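Local coordinates for putative acetyltransferase Sthe_0691 (Sphaerobacter thermophilus, PDB 3SHP), which is a putative acetyltransferase that probably transfers an acetyl group to an acceptor that has not been identified, at residues R34-A39 and S86-M91; A57-L62 and S75-F80; V100-A105 and Q131-A136. All coordinates share one frame; numbering follows the deposited sequence.

How the interactions relate
Interactions 1 and 2 share the central mixed sheet, and their centres are 7 Å apart. Strands 58-66, 72-80 and 84-91 follow one another in chain and sheet. Segment 34-39 comes before hairpin 58-80 and segment 86-91 after it, so interaction 2 is nested inside the loop that interaction 1 closes. Both touch the tartaric acid and build the ligand side of the sheet. Interaction 3 comes later and pairs helix 98-116 with helix 131-139. Its centre lies about 17 Å from that of interaction 1 and about 19 Å from that of interaction 2. Strand 84-91 links these regions, with F89 and M91 packing on helix 98-116. The fold is consistent with a GNAT-type acetyltransferase.

Interaction 1 of 3, residues R34-A39 and S86-M91; sequences RFPVNA and SLRFHM. With SRT (S,R meso-tartaric acid), chain C.
The backbone oxygen N38 O is held by two N-H groups of one guanidinium. The stronger bond comes from R88 NH2, with NH2 to N38 O 2.8 Å and an N-H...O angle of 148°. It lies in the carbonyl plane, on a lone pair. R88 NH1 adds a weak second bond to N38 O at 3.2 Å. The side chain of N38 is tied in through water 1, which donates to N38 OD1 and accepts from R88 NH1. N38 CG sits in the crowded position between its backbone N and carbonyl carbon (chi1 51°). R88 CG takes the same crowded position, and the chain bends at chi3 (59°), which brings the guanidinium to the loop. The carbonyl oxygen A39 O lies 3.5 Å above the guanidinium plane of R88, over its centre. At the edge, P36 CG meets R88 NH2 at 3.4 Å, tip to tip. Further along, A39 CB packs against S86 O at 3.3 Å. No backbone hydrogen bond joins the two segments, so the loop is not an added strand. F35 makes no contact with 86-91 but belongs to the tartaric acid pocket: its CZ is 3.6 Å from ligand O4, and its ring meets W59 edge-to-face. The loop is also held to the sheet through A39 N, which is hydrogen-bonded to E79 OE1. R88 NE forms a salt bridge with E125 on strand 121-127. The buried arginine thus finds a carboxylate, a carbonyl and a water, which is consistent with its staying charged while it joins the loop to the sheet.

Interaction 2 of 3, residues A57-L62 and S75-F80; sequences ARWHLL and SCRIEF. With SRT (S,R meso-tartaric acid), chain C.
Strands 58-66 and 72-80 form a beta hairpin in the central sheet, and these segments run antiparallel at 163°. Backbone bonds come first. R58 with F80, H60 with I78 and L62 with C76 are hydrogen-bonded pairs, each with two bonds. The straightest include I78 N to H60 O at 2.9 Å. W59 with E79 and L61 with R77 are non-hydrogen-bonded pairs.

On the face that carries W59, L61, R77 and E79, the E79 side chain lies over the indole: its CB makes a CH-pi contact, 4.0 Å from the centroid of the W59 six-membered ring. The carboxylate is nearly parallel to the indole, 18° from it. R77 CD reaches the indole edge, 3.7 Å from W59 CZ3. An alanine at W59 would remove the indole, and E79 and R77 would probably be less firmly placed without it. E79 OE1 also forms a salt bridge to R149 of the third subunit.

On the other face the contacts are apolar or aromatic. L62 CD1 packs on I78 CD1 at 3.8 Å. The H60 and F80 rings meet rim to rim, with H60 CD2 3.6 Å from F80 CE1.

The tartaric acid is bound by the W59 backbone, with D97 of the second subunit also hydrogen-bonded to it. W59 N donates to O11 at 3.1 Å, and the ligand hydroxyl O2 donates to W59 O at 2.6 Å.

Interaction 3 of 3, residues V100-A105 and Q131-A136; sequences VLRAEA and QRTLAA
The R102 guanidinium meets helix 131-139 by its edge, where T133 OG1 lies in its plane. R102 NE donates to T133 OG1 at 3.0 Å, with an N-H...O angle of 167°. The arginine leaves its helix with CG anti to the backbone N. Its chain then bends at chi3 and crosses the threonine at about a right angle. T133 OG1 is also hydrogen-bonded to D99 OD1, which forms a salt bridge with R102 NH2. D99 therefore ties both partners of the bond together.

The R132 chain runs extended beside V100, and R132 CD touches V100 CG2 at 3.6 Å. A103 faces the other helix between these groups. Its CB lies 3.5 Å from R132 O and 4.1 Å from A136 CB. Such small side chains let the axes of segments 100-105 and 131-136 approach to 7.8 Å, at an angle of 14°.

Helix 98-116 forms the crossover between parallel strands 84-91 and 121-127, and helix 131-139 follows the second strand. R102 packs on F89 and M91 of strand 84-91, while T133 and L134 rest on I126 of strand 121-127.

Interaction 1 of 3, residues R34-A39 and S86-M91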
loop_
_atom_site.group_PDB
_atom_site.type_symbol
_atom_site.label_atom_id
_atom_site.label_comp_id
_atom_site.label_asym_id
_atom_site.label_seq_id
_atom_site.Cartn_x
_atom_site.Cartn_y
_atom_site.Cartn_z
ATOM N N ARG A 34 -6.511 17.584 -0.746
ATOM C CA ARG A 34 -5.929 17.422 -2.063
ATOM C C ARG A 34 -7.025 17.540 -3.113
ATOM O O ARG A 34 -8.202 17.274 -2.834
ATOM C CB ARG A 34 -5.172 16.097 -2.172
ATOM C CG ARG A 34 -4.123 15.867 -1.062
ATOM C CD ARG A 34 -3.613 14.419 -1.139
ATOM N NE ARG A 34 -4.730 13.470 -1.008
ATOM C CZ ARG A 34 -4.635 12.152 -1.121
ATOM N NH1 ARG A 34 -3.467 11.585 -1.378
ATOM N NH2 ARG A 34 -5.721 11.400 -0.991
ATOM N N PHE A 35 -6.644 18.009 -4.298
ATOM C CA PHE A 35 -7.635 18.241 -5.339
ATOM C C PHE A 35 -8.063 16.957 -6.016
ATOM O O PHE A 35 -7.230 16.109 -6.332
ATOM C CB PHE A 35 -7.151 19.270 -6.358
ATOM C CG PHE A 35 -7.300 20.688 -5.871
ATOM C CD1 PHE A 35 -8.509 21.376 -6.037
ATOM C CD2 PHE A 35 -6.248 21.315 -5.190
ATOM C CE1 PHE A 35 -8.680 22.692 -5.571
ATOM C CE2 PHE A 35 -6.409 22.622 -4.708
ATOM C CZ PHE A 35 -7.636 23.316 -4.906
ATOM N N PRO A 36 -9.376 16.806 -6.222
ATOM C CA PRO A 36 -9.865 15.729 -7.086
ATOM C C PRO A 36 -9.784 16.207 -8.546
ATOM O O PRO A 36 -9.405 17.370 -8.788
ATOM C CB PRO A 36 -11.329 15.573 -6.638
ATOM C CG PRO A 36 -11.729 16.983 -6.266
ATOM C CD PRO A 36 -10.459 17.678 -5.740
ATOM N N VAL A 37 -10.128 15.353 -9.511
ATOM C CA VAL A 37 -10.087 15.812 -10.923
ATOM C C VAL A 37 -11.168 16.849 -11.239
ATOM O O VAL A 37 -10.952 17.746 -12.050
ATOM C CB VAL A 37 -10.082 14.665 -11.974
ATOM C CG1 VAL A 37 -8.814 13.818 -11.813
ATOM C CG2 VAL A 37 -11.336 13.764 -11.862
ATOM N N ASN A 38 -12.312 16.736 -10.575
ATOM C CA ASN A 38 -13.392 17.695 -10.763
ATOM C C ASN A 38 -14.262 17.647 -9.509
ATOM O O ASN A 38 -13.987 16.841 -8.606
ATOM C CB ASN A 38 -14.202 17.331 -12.021
ATOM C CG ASN A 38 -14.624 15.880 -12.022
ATOM O OD1 ASN A 38 -15.192 15.365 -11.036
ATOM N ND2 ASN A 38 -14.326 15.195 -13.114
ATOM N N ALA A 39 -15.276 18.509 -9.433
ATOM C CA ALA A 39 -16.214 18.503 -8.304
ATOM C C ALA A 39 -17.509 17.745 -8.613
ATOM O O ALA A 39 -18.336 17.552 -7.738
ATOM C CB ALA A 39 -16.533 19.929 -7.860
ATOM N N SER A 86 -20.043 22.914 -10.817
ATOM C CA SER A 86 -20.117 21.531 -10.389
ATOM C C SER A 86 -19.765 21.478 -8.909
ATOM O O SER A 86 -18.877 22.197 -8.454
ATOM C CB SER A 86 -19.140 20.679 -11.204
ATOM O OG SER A 86 -19.408 20.816 -12.590
ATOM N N LEU A 87 -20.451 20.630 -8.157
ATOM C CA LEU A 87 -20.235 20.563 -6.715
ATOM C C LEU A 87 -20.554 19.229 -6.074
ATOM O O LEU A 87 -21.355 18.438 -6.585
ATOM C CB LEU A 87 -21.022 21.637 -5.986
ATOM C CG LEU A 87 -22.509 21.726 -6.228
ATOM C CD1 LEU A 87 -23.195 22.103 -4.928
ATOM C CD2 LEU A 87 -22.792 22.769 -7.329
ATOM N N ARG A 88 -19.914 19.007 -4.945
ATOM C CA ARG A 88 -20.122 17.820 -4.147
ATOM C C ARG A 88 -19.933 18.211 -2.686
ATOM O O ARG A 88 -19.326 19.243 -2.387
ATOM C CB ARG A 88 -19.153 16.694 -4.579
ATOM C CG ARG A 88 -17.680 16.783 -4.116
ATOM C CD ARG A 88 -16.945 15.378 -4.196
ATOM N NE ARG A 88 -16.944 14.840 -5.565
ATOM C CZ ARG A 88 -16.034 15.134 -6.500
ATOM N NH1 ARG A 88 -16.150 14.629 -7.731
ATOM N NH2 ARG A 88 -15.007 15.937 -6.213
ATOM N N PHE A 89 -20.463 17.410 -1.785
ATOM C CA PHE A 89 -20.420 17.726 -0.363
ATOM C C PHE A 89 -19.606 16.657 0.331
ATOM O O PHE A 89 -19.638 15.492 -0.078
ATOM C CB PHE A 89 -21.835 17.733 0.233
ATOM C CG PHE A 89 -22.749 18.755 -0.386
ATOM C CD1 PHE A 89 -22.819 20.044 0.125
ATOM C CD2 PHE A 89 -23.529 18.429 -1.486
ATOM C CE1 PHE A 89 -23.659 20.995 -0.442
ATOM C CE2 PHE A 89 -24.368 19.376 -2.075
ATOM C CZ PHE A 89 -24.443 20.667 -1.542
ATOM N N HIS A 90 -18.892 17.055 1.377
ATOM C CA HIS A 90 -18.135 16.137 2.211
ATOM C C HIS A 90 -18.588 16.432 3.632
ATOM O O HIS A 90 -18.283 17.496 4.148
ATOM C CB HIS A 90 -16.630 16.399 2.106
ATOM C CG HIS A 90 -16.059 16.214 0.735
ATOM N ND1 HIS A 90 -15.662 14.983 0.253
ATOM C CD2 HIS A 90 -15.798 17.107 -0.251
ATOM C CE1 HIS A 90 -15.193 15.124 -0.976
ATOM N NE2 HIS A 90 -15.258 16.404 -1.302
HETATM N N MSE A 91 -19.325 15.523 4.261
HETATM C CA MSE A 91 -19.829 15.772 5.630
HETATM C C MSE A 91 -18.936 15.078 6.654
HETATM O O MSE A 91 -18.348 14.053 6.344
HETATM C CB MSE A 91 -21.276 15.281 5.783
HETATM C CG MSE A 91 -22.194 15.798 4.675
HETATM SE SE MSE A 91 -22.246 17.748 4.568
HETATM C CE MSE A 91 -23.130 18.064 6.247
HETATM O O1 SRT C . -6.989 27.143 -8.283
HETATM O O11 SRT C . -8.935 28.087 -8.048
HETATM C C1 SRT C . -7.968 27.441 -7.559
HETATM C C2 SRT C . -7.952 26.986 -6.096
HETATM O O2 SRT C . -9.260 26.986 -5.497
HETATM C C3 SRT C . -7.089 27.849 -5.169
HETATM O O3 SRT C . -6.177 28.657 -5.917
HETATM C C4 SRT C . -6.361 27.003 -4.140
HETATM O O4 SRT C . -5.485 26.174 -4.503
HETATM O O41 SRT C . -6.649 27.165 -2.931
HETATM O O HOH W 1 -13.833 13.667 -9.371
#

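Interaction 2 of 3, residues A57-L62 and S75-F80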
loop_
_atom_site.group_PDB
_atom_site.type_symbol
_atom_site.label_atom_id
_atom_site.label_comp_id
_atom_site.label_asym_id
_atom_site.label_seq_id
_atom_site.Cartn_x
_atom_site.Cartn_y
_atom_site.Cartn_z
ATOM N N ALA A 57 -10.430 27.768 -15.038
ATOM C CA ALA A 57 -11.255 27.104 -14.039
ATOM C C ALA A 57 -11.031 27.738 -12.655
ATOM O O ALA A 57 -9.909 28.162 -12.323
ATOM C CB ALA A 57 -10.947 25.627 -14.016
ATOM N N ARG A 58 -12.097 27.832 -11.863
ATOM C CA ARG A 58 -11.990 28.405 -10.524
ATOM C C ARG A 58 -12.617 27.446 -9.508
ATOM O O ARG A 58 -13.780 27.089 -9.632
ATOM C CB ARG A 58 -12.618 29.814 -10.446
ATOM C CG ARG A 58 -11.861 30.927 -11.247
ATOM C CD ARG A 58 -10.408 31.148 -10.717
ATOM N NE ARG A 58 -9.649 32.168 -11.453
ATOM C CZ ARG A 58 -8.707 31.916 -12.379
ATOM N NH1 ARG A 58 -8.370 30.661 -12.729
ATOM N NH2 ARG A 58 -8.090 32.935 -12.969
ATOM N N TRP A 59 -11.823 27.030 -8.527
ATOM C CA TRP A 59 -12.276 26.125 -7.485
ATOM C C TRP A 59 -12.497 26.875 -6.192
ATOM O O TRP A 59 -11.742 27.797 -5.838
ATOM C CB TRP A 59 -11.256 25.034 -7.212
ATOM C CG TRP A 59 -11.026 24.068 -8.323
ATOM C CD1 TRP A 59 -10.373 24.307 -9.517
ATOM C CD2 TRP A 59 -11.366 22.682 -8.325
ATOM N NE1 TRP A 59 -10.316 23.149 -10.259
ATOM C CE2 TRP A 59 -10.911 22.139 -9.547
ATOM C CE3 TRP A 59 -12.027 21.851 -7.423
ATOM C CZ2 TRP A 59 -11.097 20.800 -9.878
ATOM C CZ3 TRP A 59 -12.210 20.522 -7.751
ATOM C CH2 TRP A 59 -11.742 20.008 -8.965
ATOM N N HIS A 60 -13.529 26.472 -5.472
ATOM C CA HIS A 60 -13.839 27.114 -4.206
ATOM C C HIS A 60 -14.254 26.094 -3.189
ATOM O O HIS A 60 -14.692 24.983 -3.538
ATOM C CB HIS A 60 -14.915 28.180 -4.406
ATOM C CG HIS A 60 -14.469 29.289 -5.308
ATOM N ND1 HIS A 60 -13.605 30.281 -4.893
ATOM C CD2 HIS A 60 -14.718 29.528 -6.624
ATOM C CE1 HIS A 60 -13.360 31.101 -5.907
ATOM N NE2 HIS A 60 -14.027 30.667 -6.969
ATOM N N LEU A 61 -14.090 26.471 -1.935
ATOM C CA LEU A 61 -14.510 25.645 -0.830
ATOM C C LEU A 61 -15.338 26.452 0.147
ATOM O O LEU A 61 -14.880 27.491 0.618
ATOM C CB LEU A 61 -13.280 25.154 -0.101
ATOM C CG LEU A 61 -12.702 23.837 -0.536
ATOM C CD1 LEU A 61 -11.404 23.619 0.289
ATOM C CD2 LEU A 61 -13.716 22.732 -0.313
ATOM N N LEU A 62 -16.537 25.959 0.453
ATOM C CA LEU A 62 -17.377 26.549 1.457
ATOM C C LEU A 62 -17.430 25.609 2.657
ATOM O O LEU A 62 -17.620 24.396 2.488
ATOM C CB LEU A 62 -18.788 26.777 0.909
ATOM C CG LEU A 62 -18.952 27.733 -0.288
ATOM C CD1 LEU A 62 -20.410 27.828 -0.684
ATOM C CD2 LEU A 62 -18.401 29.138 0.036
ATOM N N SER A 75 -18.218 20.372 4.192
ATOM C CA SER A 75 -17.703 21.304 3.217
ATOM C C SER A 75 -18.455 21.106 1.918
ATOM O O SER A 75 -19.018 20.040 1.656
ATOM C CB SER A 75 -16.209 21.063 2.990
ATOM O OG SER A 75 -16.016 19.781 2.441
ATOM N N CYS A 76 -18.487 22.148 1.111
ATOM C CA CYS A 76 -19.073 22.040 -0.199
ATOM C C CYS A 76 -17.979 22.425 -1.172
ATOM O O CYS A 76 -17.503 23.578 -1.166
ATOM C CB CYS A 76 -20.285 22.966 -0.320
ATOM S SG CYS A 76 -20.960 22.951 -1.997
ATOM N N ARG A 77 -17.565 21.476 -2.004
ATOM C CA ARG A 77 -16.542 21.782 -2.995
ATOM C C ARG A 77 -17.156 22.187 -4.329
ATOM O O ARG A 77 -17.959 21.461 -4.902
ATOM C CB ARG A 77 -15.575 20.621 -3.189
ATOM C CG ARG A 77 -14.364 21.078 -3.979
ATOM C CD ARG A 77 -13.365 19.963 -4.257
ATOM N NE ARG A 77 -12.689 19.458 -3.069
ATOM C CZ ARG A 77 -11.581 19.985 -2.542
ATOM N NH1 ARG A 77 -11.013 21.078 -3.078
ATOM N NH2 ARG A 77 -11.029 19.407 -1.470
ATOM N N ILE A 78 -16.786 23.361 -4.814
ATOM C CA ILE A 78 -17.362 23.854 -6.031
ATOM C C ILE A 78 -16.281 24.071 -7.090
ATOM O O ILE A 78 -15.212 24.621 -6.790
ATOM C CB ILE A 78 -18.093 25.203 -5.797
ATOM C CG1 ILE A 78 -19.140 25.079 -4.672
ATOM C CG2 ILE A 78 -18.737 25.678 -7.097
ATOM C CD1 ILE A 78 -19.625 26.442 -4.145
ATOM N N GLU A 79 -16.580 23.678 -8.331
ATOM C CA GLU A 79 -15.667 23.920 -9.453
ATOM C C GLU A 79 -16.405 24.682 -10.559
ATOM O O GLU A 79 -17.392 24.185 -11.106
ATOM C CB GLU A 79 -15.078 22.580 -9.955
ATOM C CG GLU A 79 -14.321 22.669 -11.270
ATOM C CD GLU A 79 -14.335 21.372 -12.093
ATOM O OE1 GLU A 79 -15.139 20.441 -11.808
ATOM O OE2 GLU A 79 -13.532 21.304 -13.050
ATOM N N PHE A 80 -15.966 25.900 -10.849
ATOM C CA PHE A 80 -16.561 26.661 -11.945
ATOM C C PHE A 80 -15.790 26.415 -13.224
ATOM O O PHE A 80 -14.550 26.340 -13.213
ATOM C CB PHE A 80 -16.590 28.181 -11.687
ATOM C CG PHE A 80 -17.525 28.600 -10.589
ATOM C CD1 PHE A 80 -17.023 29.084 -9.384
ATOM C CD2 PHE A 80 -18.903 28.506 -10.750
ATOM C CE1 PHE A 80 -17.870 29.462 -8.355
ATOM C CE2 PHE A 80 -19.775 28.886 -9.710
ATOM C CZ PHE A 80 -19.252 29.362 -8.512
HETATM O O1 SRT C . -6.989 27.143 -8.283
HETATM O O11 SRT C . -8.935 28.087 -8.048
HETATM C C1 SRT C . -7.968 27.441 -7.559
HETATM C C2 SRT C . -7.952 26.986 -6.096
HETATM O O2 SRT C . -9.260 26.986 -5.497
HETATM C C3 SRT C . -7.089 27.849 -5.169
HETATM O O3 SRT C . -6.177 28.657 -5.917
HETATM C C4 SRT C . -6.361 27.003 -4.140
HETATM O O4 SRT C . -5.485 26.174 -4.503
HETATM O O41 SRT C . -6.649 27.165 -2.931
HETATM O O HOH W 2 -11.983 23.619 -4.236
#

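Interaction 3 of 3, residues V100-A105 and Q131-A136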
loop_
_atom_site.group_PDB
_atom_site.type_symbol
_atom_site.label_atom_id
_atom_site.label_comp_id
_atom_site.label_asym_id
_atom_site.label_seq_id
_atom_site.Cartn_x
_atom_site.Cartn_y
_atom_site.Cartn_z
ATOM N N VAL A 100 -29.572 15.537 6.897
ATOM C CA VAL A 100 -30.413 16.733 7.177
ATOM C C VAL A 100 -29.601 18.013 6.960
ATOM O O VAL A 100 -30.091 18.991 6.400
ATOM C CB VAL A 100 -30.985 16.754 8.650
ATOM C CG1 VAL A 100 -31.899 17.976 8.884
ATOM C CG2 VAL A 100 -31.781 15.508 8.971
ATOM N N LEU A 101 -28.351 17.985 7.405
ATOM C CA LEU A 101 -27.489 19.152 7.332
ATOM C C LEU A 101 -26.951 19.353 5.910
ATOM O O LEU A 101 -26.894 20.486 5.435
ATOM C CB LEU A 101 -26.337 19.039 8.347
ATOM C CG LEU A 101 -26.753 18.902 9.826
ATOM C CD1 LEU A 101 -25.553 18.834 10.726
ATOM C CD2 LEU A 101 -27.571 20.047 10.259
ATOM N N ARG A 102 -26.553 18.275 5.236
ATOM C CA ARG A 102 -26.239 18.329 3.796
ATOM C C ARG A 102 -27.381 18.895 2.950
ATOM O O ARG A 102 -27.162 19.730 2.087
ATOM C CB ARG A 102 -25.867 16.945 3.243
ATOM C CG ARG A 102 -25.162 17.017 1.851
ATOM C CD ARG A 102 -24.779 15.633 1.318
ATOM N NE ARG A 102 -25.709 14.648 1.837
ATOM C CZ ARG A 102 -25.358 13.600 2.581
ATOM N NH1 ARG A 102 -24.078 13.343 2.834
ATOM N NH2 ARG A 102 -26.301 12.796 3.047
ATOM N N ALA A 103 -28.595 18.434 3.210
ATOM C CA ALA A 103 -29.758 18.878 2.466
ATOM C C ALA A 103 -29.990 20.388 2.649
ATOM O O ALA A 103 -30.249 21.095 1.691
ATOM C CB ALA A 103 -30.990 18.099 2.897
ATOM N N GLU A 104 -29.872 20.867 3.882
ATOM C CA GLU A 104 -30.016 22.296 4.165
ATOM C C GLU A 104 -28.931 23.077 3.423
ATOM O O GLU A 104 -29.211 24.096 2.824
ATOM C CB GLU A 104 -29.985 22.592 5.671
ATOM C CG GLU A 104 -30.193 24.075 5.964
ATOM C CD GLU A 104 -30.457 24.377 7.435
ATOM O OE1 GLU A 104 -31.287 23.679 8.061
ATOM O OE2 GLU A 104 -29.842 25.321 7.971
ATOM N N ALA A 105 -27.701 22.570 3.449
ATOM C CA ALA A 105 -26.589 23.220 2.766
ATOM C C ALA A 105 -26.871 23.337 1.261
ATOM O O ALA A 105 -26.543 24.346 0.640
ATOM C CB ALA A 105 -25.307 22.457 2.997
ATOM N N GLN A 131 -31.735 10.665 0.987
ATOM C CA GLN A 131 -33.157 11.040 0.832
ATOM C C GLN A 131 -33.457 12.529 0.868
ATOM O O GLN A 131 -34.065 13.087 -0.041
ATOM C CB GLN A 131 -33.996 10.375 1.927
ATOM C CG GLN A 131 -34.990 9.381 1.426
ATOM C CD GLN A 131 -36.126 9.131 2.439
ATOM O OE1 GLN A 131 -35.900 9.070 3.666
ATOM N NE2 GLN A 131 -37.357 8.988 1.922
ATOM N N ARG A 132 -33.053 13.151 1.964
ATOM C CA ARG A 132 -33.308 14.554 2.177
ATOM C C ARG A 132 -32.549 15.412 1.178
ATOM O O ARG A 132 -33.098 16.368 0.645
ATOM C CB ARG A 132 -32.965 14.920 3.610
ATOM C CG ARG A 132 -33.862 14.196 4.591
ATOM C CD ARG A 132 -33.492 14.514 6.000
ATOM N NE ARG A 132 -34.091 13.569 6.944
ATOM C CZ ARG A 132 -35.316 13.687 7.465
ATOM N NH1 ARG A 132 -36.111 14.703 7.126
ATOM N NH2 ARG A 132 -35.755 12.775 8.328
ATOM N N THR A 133 -31.296 15.061 0.912
ATOM C CA THR A 133 -30.501 15.785 -0.077
ATOM C C THR A 133 -31.121 15.649 -1.485
ATOM O O THR A 133 -31.220 16.622 -2.228
ATOM C CB THR A 133 -29.020 15.329 -0.037
ATOM O OG1 THR A 133 -28.545 15.409 1.319
ATOM C CG2 THR A 133 -28.145 16.206 -0.925
ATOM N N LEU A 134 -31.570 14.450 -1.842
ATOM C CA LEU A 134 -32.286 14.288 -3.115
ATOM C C LEU A 134 -33.520 15.202 -3.158
ATOM O O LEU A 134 -33.779 15.870 -4.177
ATOM C CB LEU A 134 -32.700 12.834 -3.326
ATOM C CG LEU A 134 -31.522 11.876 -3.532
ATOM C CD1 LEU A 134 -32.042 10.460 -3.423
ATOM C CD2 LEU A 134 -30.830 12.117 -4.895
ATOM N N ALA A 135 -34.271 15.236 -2.049
ATOM C CA ALA A 135 -35.488 16.046 -2.017
ATOM C C ALA A 135 -35.150 17.530 -2.113
ATOM O O ALA A 135 -35.865 18.284 -2.779
ATOM C CB ALA A 135 -36.315 15.742 -0.782
ATOM N N ALA A 136 -34.053 17.949 -1.472
ATOM C CA ALA A 136 -33.630 19.355 -1.557
ATOM C C ALA A 136 -33.307 19.698 -3.001
ATOM O O ALA A 136 -33.647 20.766 -3.465
ATOM C CB ALA A 136 -32.427 19.641 -0.644
#